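Local coordinates for protein arylmalonate decarboxylase (Bordetella bronchiseptica, PDB 3IP8) that catalyses the decarboxylation of 2-aryl-2-methylmalonates, taking up a proton to give 2-arylpropionates and carbon dioxide, at residues G10-P15 with A68-M73; A123-D128 with L186-L191. All coordinates share one frame; numbering follows the deposited sequence.

Contact 1 of 2, residues G10-P15 with A68-M73; sequences GMIVPP and AVVSLM. With B85 (benzylphosphonic acid), chain B.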
loop_
_atom_site.group_PDB
_atom_site.type_symbol
_atom_site.label_atom_id
_atom_site.label_comp_id
_atom_site.label_asym_id
_atom_site.label_seq_id
_atom_site.Cartn_x
_atom_site.Cartn_y
_atom_site.Cartn_z
ATOM N N GLY A 10 10.324 -10.163 3.579
ATOM C CA GLY A 10 11.159 -9.038 3.193
ATOM C C GLY A 10 10.330 -7.964 2.506
ATOM O O GLY A 10 9.422 -8.249 1.709
ATOM N N MET A 11 10.660 -6.712 2.804
ATOM C CA MET A 11 9.930 -5.575 2.255
ATOM C C MET A 11 10.884 -4.543 1.670
ATOM O O MET A 11 11.827 -4.113 2.323
ATOM C CB MET A 11 9.051 -4.958 3.352
ATOM C CG MET A 11 7.893 -5.866 3.723
ATOM S SD MET A 11 6.900 -5.194 5.059
ATOM C CE MET A 11 5.413 -6.188 4.839
ATOM N N ILE A 12 10.667 -4.211 0.403
ATOM C CA ILE A 12 11.375 -3.109 -0.226
ATOM C C ILE A 12 10.549 -1.856 0.066
ATOM O O ILE A 12 9.373 -1.769 -0.323
ATOM C CB ILE A 12 11.484 -3.311 -1.744
ATOM C CG1 ILE A 12 12.121 -4.653 -2.077
ATOM C CG2 ILE A 12 12.273 -2.186 -2.386
ATOM C CD1 ILE A 12 12.037 -4.979 -3.566
ATOM N N VAL A 13 11.153 -0.875 0.735
ATOM C CA VAL A 13 10.412 0.316 1.150
ATOM C C VAL A 13 10.985 1.560 0.480
ATOM O O VAL A 13 12.175 1.639 0.244
ATOM C CB VAL A 13 10.437 0.491 2.687
ATOM C CG1 VAL A 13 9.775 -0.707 3.361
ATOM C CG2 VAL A 13 11.877 0.672 3.212
ATOM N N PRO A 14 10.141 2.543 0.172
ATOM C CA PRO A 14 10.648 3.758 -0.477
ATOM C C PRO A 14 11.731 4.555 0.271
ATOM O O PRO A 14 12.692 4.945 -0.375
ATOM C CB PRO A 14 9.373 4.579 -0.732
ATOM C CG PRO A 14 8.325 3.504 -0.973
ATOM C CD PRO A 14 8.675 2.422 0.053
ATOM N N PRO A 15 11.594 4.798 1.588
ATOM C CA PRO A 15 12.590 5.691 2.224
ATOM C C PRO A 15 13.996 5.114 2.329
ATOM O O PRO A 15 14.159 3.901 2.475
ATOM C CB PRO A 15 12.011 5.933 3.619
ATOM C CG PRO A 15 10.514 5.629 3.469
ATOM C CD PRO A 15 10.507 4.458 2.513
ATOM N N ALA A 68 11.946 -15.012 2.822
ATOM C CA ALA A 68 11.279 -16.125 2.137
ATOM C C ALA A 68 10.219 -15.656 1.137
ATOM O O ALA A 68 9.777 -16.427 0.288
ATOM C CB ALA A 68 10.675 -17.081 3.147
ATOM N N VAL A 69 9.781 -14.403 1.283
ATOM C CA VAL A 69 8.932 -13.740 0.296
ATOM C C VAL A 69 9.349 -12.282 0.281
ATOM O O VAL A 69 9.970 -11.799 1.215
ATOM C CB VAL A 69 7.414 -13.829 0.613
ATOM C CG1 VAL A 69 6.961 -15.287 0.788
ATOM C CG2 VAL A 69 7.050 -12.984 1.814
ATOM N N VAL A 70 9.023 -11.585 -0.793
ATOM C CA VAL A 70 9.353 -10.169 -0.881
ATOM C C VAL A 70 8.159 -9.365 -1.380
ATOM O O VAL A 70 7.528 -9.727 -2.372
ATOM C CB VAL A 70 10.544 -9.938 -1.836
ATOM C CG1 VAL A 70 10.717 -8.423 -2.121
ATOM C CG2 VAL A 70 11.810 -10.526 -1.241
ATOM N N SER A 71 7.859 -8.266 -0.699
ATOM C CA SER A 71 6.864 -7.329 -1.186
ATOM C C SER A 71 7.524 -5.989 -1.472
ATOM O O SER A 71 8.292 -5.467 -0.659
ATOM C CB SER A 71 5.754 -7.090 -0.148
ATOM O OG SER A 71 4.892 -6.066 -0.652
ATOM N N LEU A 72 7.204 -5.423 -2.628
ATOM C CA LEU A 72 7.555 -4.035 -2.911
ATOM C C LEU A 72 6.493 -3.156 -2.277
ATOM O O LEU A 72 5.373 -3.018 -2.791
ATOM C CB LEU A 72 7.632 -3.810 -4.432
ATOM C CG LEU A 72 7.752 -2.338 -4.828
ATOM C CD1 LEU A 72 9.050 -1.767 -4.280
ATOM C CD2 LEU A 72 7.726 -2.196 -6.347
ATOM N N MET A 73 6.843 -2.590 -1.119
ATOM C CA MET A 73 5.894 -1.857 -0.292
ATOM C C MET A 73 5.820 -0.386 -0.697
ATOM O O MET A 73 6.054 0.523 0.100
ATOM C CB MET A 73 6.268 -2.046 1.183
ATOM C CG MET A 73 6.070 -3.504 1.629
ATOM S SD MET A 73 4.315 -3.897 1.956
ATOM C CE MET A 73 4.052 -2.998 3.512
HETATM C C1 B85 B . 5.750 7.191 0.752
HETATM C C2 B85 B . 6.601 6.989 1.875
HETATM C C3 B85 B . 6.853 5.713 2.323
HETATM C C4 B85 B . 6.228 4.543 1.671
HETATM C C5 B85 B . 5.390 4.733 0.587
HETATM C C6 B85 B . 5.144 6.065 0.124
HETATM C C7 B85 B . 4.169 6.410 -0.990
HETATM P P8 B85 B . 3.394 5.043 -1.940
HETATM O O9 B85 B . 2.503 4.096 -1.023
HETATM O O10 B85 B . 2.536 5.629 -3.170
HETATM O O11 B85 B . 4.504 4.248 -2.536
#
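Met11 and Met73 pack together on the face of the sheet that carries Met11 and Ser71, Met73 just past its strand. Met11 is extended beyond CG (chi2 177°). Met73 is bent at chi2 and chi3 and crosses it at a slant. Its chi1 (-67°, CG anti to the carbonyl carbon) sets CG against Met11 CG at 3.6 Å. The two bends bring its CE within 3.7 Å of Met11 CE. Phe216 of helix 211-223 touches both side chains. Ile12 points to the other face. Its CG2 lies 3.8 Å from Leu72 CD1, while its CD1 reaches back to Val70 CG1 at 4.0 Å. Helix 55-64 packs on Ile12 and Val70.

The two strands are neighbours in a parallel four-stranded sheet, with helices on both faces, as in the Asp/Glu racemase clan. Four hydrogen bonds join them: Gly10 N to Val69 O, Ser71 N to Gly10 O, Ile12 N to Ser71 O and Met73 N to Ile12 O. The last is the most bent at hydrogen (146°), where strand 69-72 ends.

Past the strand ends, Pro14 CD sits 3.2 Å from Met73 O. Pro14 CG touches the benzylphosphonate ring at C4 (3.5 Å), and Pro15 CG approaches C3.

Contact 2 of 2, residues A123-D128 with L186-L191; sequences ATAYID and LSCGGL. With B85 (benzylphosphonic acid), chain B.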
loop_
_atom_site.group_PDB
_atom_site.type_symbol
_atom_site.label_atom_id
_atom_site.label_comp_id
_atom_site.label_asym_id
_atom_site.label_seq_id
_atom_site.Cartn_x
_atom_site.Cartn_y
_atom_site.Cartn_z
ATOM N N ALA A 123 -8.871 8.386 -1.219
ATOM C CA ALA A 123 -8.378 9.328 -0.214
ATOM C C ALA A 123 -6.879 9.145 -0.239
ATOM O O ALA A 123 -6.394 8.074 0.105
ATOM C CB ALA A 123 -8.935 8.990 1.140
ATOM N N THR A 124 -6.140 10.142 -0.706
ATOM C CA THR A 124 -4.709 9.899 -0.920
ATOM C C THR A 124 -3.828 11.013 -0.402
ATOM O O THR A 124 -4.279 12.133 -0.144
ATOM C CB THR A 124 -4.328 9.727 -2.414
ATOM O OG1 THR A 124 -4.155 11.023 -2.998
ATOM C CG2 THR A 124 -5.386 8.928 -3.202
ATOM N N ALA A 125 -2.535 10.714 -0.300
ATOM C CA ALA A 125 -1.596 11.740 0.097
ATOM C C ALA A 125 -1.042 12.524 -1.073
ATOM O O ALA A 125 -0.196 13.383 -0.850
ATOM C CB ALA A 125 -0.424 11.126 0.898
ATOM N N TYR A 126 -1.510 12.256 -2.294
ATOM C CA TYR A 126 -0.711 12.587 -3.485
ATOM C C TYR A 126 -1.107 13.858 -4.211
ATOM O O TYR A 126 -2.209 14.380 -4.012
ATOM C CB TYR A 126 -0.805 11.481 -4.534
ATOM C CG TYR A 126 -0.594 10.067 -4.051
ATOM C CD1 TYR A 126 0.542 9.716 -3.321
ATOM C CD2 TYR A 126 -1.482 9.069 -4.413
ATOM C CE1 TYR A 126 0.737 8.382 -2.908
ATOM C CE2 TYR A 126 -1.293 7.746 -4.002
ATOM C CZ TYR A 126 -0.181 7.423 -3.259
ATOM O OH TYR A 126 0.019 6.115 -2.861
ATOM N N ILE A 127 -0.229 14.287 -5.118
ATOM C CA ILE A 127 -0.569 15.326 -6.081
ATOM C C ILE A 127 -1.416 14.725 -7.190
ATOM O O ILE A 127 -1.487 13.500 -7.340
ATOM C CB ILE A 127 0.696 15.987 -6.685
ATOM C CG1 ILE A 127 1.558 14.945 -7.372
ATOM C CG2 ILE A 127 1.468 16.703 -5.583
ATOM C CD1 ILE A 127 2.661 15.545 -8.219
ATOM N N ASP A 128 -2.067 15.572 -7.975
ATOM C CA ASP A 128 -3.060 15.043 -8.910
ATOM C C ASP A 128 -2.512 14.198 -10.060
ATOM O O ASP A 128 -3.189 13.278 -10.506
ATOM C CB ASP A 128 -4.021 16.135 -9.400
ATOM C CG ASP A 128 -5.086 16.469 -8.358
ATOM O OD1 ASP A 128 -5.514 15.541 -7.614
ATOM O OD2 ASP A 128 -5.489 17.644 -8.285
ATOM N N LEU A 186 -7.416 4.303 1.006
ATOM C CA LEU A 186 -6.566 5.325 1.611
ATOM C C LEU A 186 -5.139 5.026 1.157
ATOM O O LEU A 186 -4.492 4.089 1.657
ATOM C CB LEU A 186 -6.712 5.265 3.131
ATOM C CG LEU A 186 -5.830 6.169 3.991
ATOM C CD1 LEU A 186 -5.929 7.627 3.537
ATOM C CD2 LEU A 186 -6.247 6.012 5.444
ATOM N N SER A 187 -4.671 5.762 0.156
ATOM C CA SER A 187 -3.444 5.401 -0.515
ATOM C C SER A 187 -2.300 6.282 -0.093
ATOM O O SER A 187 -2.397 7.511 -0.152
ATOM C CB SER A 187 -3.618 5.484 -2.034
ATOM O OG SER A 187 -2.535 4.830 -2.725
ATOM N N CYS A 188 -1.224 5.594 0.290
ATOM C CA CYS A 188 0.135 6.065 0.580
ATOM C C CYS A 188 0.687 5.263 1.749
ATOM O O CYS A 188 0.198 5.344 2.883
ATOM C CB CYS A 188 0.271 7.568 0.818
ATOM S SG CYS A 188 1.978 7.975 1.257
ATOM N N GLY A 189 1.678 4.452 1.436
ATOM C CA GLY A 189 2.229 3.537 2.405
ATOM C C GLY A 189 3.127 4.204 3.421
ATOM O O GLY A 189 3.614 3.533 4.316
ATOM N N GLY A 190 3.321 5.520 3.313
ATOM C CA GLY A 190 4.106 6.238 4.302
ATOM C C GLY A 190 3.230 6.795 5.411
ATOM O O GLY A 190 3.716 7.247 6.446
ATOM N N LEU A 191 1.922 6.757 5.203
ATOM C CA LEU A 191 1.005 7.278 6.224
ATOM C C LEU A 191 0.860 6.297 7.373
ATOM O O LEU A 191 0.934 5.094 7.159
ATOM C CB LEU A 191 -0.375 7.507 5.613
ATOM C CG LEU A 191 -0.453 8.464 4.430
ATOM C CD1 LEU A 191 -1.840 8.437 3.820
ATOM C CD2 LEU A 191 -0.115 9.864 4.906
HETATM C C1 B85 B . 5.750 7.191 0.752
HETATM C C2 B85 B . 6.601 6.989 1.875
HETATM C C3 B85 B . 6.853 5.713 2.323
HETATM C C4 B85 B . 6.228 4.543 1.671
HETATM C C5 B85 B . 5.390 4.733 0.587
HETATM C C6 B85 B . 5.144 6.065 0.124
HETATM C C7 B85 B . 4.169 6.410 -0.990
HETATM P P8 B85 B . 3.394 5.043 -1.940
HETATM O O9 B85 B . 2.503 4.096 -1.023
HETATM O O10 B85 B . 2.536 5.629 -3.170
HETATM O O11 B85 B . 4.504 4.248 -2.536
#
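Tyr126 OH and Ser187 OG form a hydrogen bond of 2.9 Å, and either could be the donor. Ser187 OG is anti to its own backbone N (chi1 -166°), which carries it to the hydroxyl end of the ring. Tyr126 OH also lies 2.6 Å from O10 of the benzylphosphonate. That bond is weak and not settled, since the single phenol proton has two acceptors within reach. A second side-chain bond shapes the loop itself. Thr124 OG1 accepts from Tyr126 N in an ST turn, with an almost straight N-H...O angle of 169°. The same OG1 is hydrogen-bonded to Asn131 OD1.

The backbone bonds are those of two parallel strands, 119-124 and 183-187, which are the central pair of a four-stranded sheet. Ser187 N donates to Ala123 O, and Ala125 N donates to Ser187 O. That same Ser187 O sits over one face of the Tyr126 ring. Both segments leave the sheet here, at the C-terminal ends of the strands, where parallel alpha/beta folds commonly place their active sites.

The apolar contacts continue into the loops. Ala125 CB meets Cys188 CB at 3.6 Å, and Leu191 CD2 lies on the same methyl. Tyr126 CE1 packs against Cys188 CB. On the sheet, Leu186 CD1 rests near Ala123 CB.

Cys188 begins a type I turn that ends at Leu191 and curls beside the ligand. Gly189 N gives O9 of the phosphonate a bond of 2.6 Å, nearly straight at 165°. Cys188 SG accepts from Gly190 N over 3.5 Å. The sulfur also lies 3.5 Å from C7 of the ligand. Gly190 CA comes within 3.4 Å of ring atom C3, which the lack of a side chain allows, since a CB would run into the ring at C2.

How the contacts relate
Contacts 1 and 2 belong to two separate four-stranded parallel sheets with the same strand order. In each, the contact joins the two inner strands. The contacts follow one another along the chain and lie on opposite sides of its centre. Their centres are 18 Å apart. Their nearest atoms are about 5 Å apart and do not touch. Benzylphosphonate bridges the gap. The loop after strand 9-13 supplies prolines to its phenyl ring, while 186-191 reaches both ring and phosphonate and Tyr126 adds a hydroxyl at the phosphonate. Thr75 and Ser76, which follow 68-73, also hydrogen-bond the ligand.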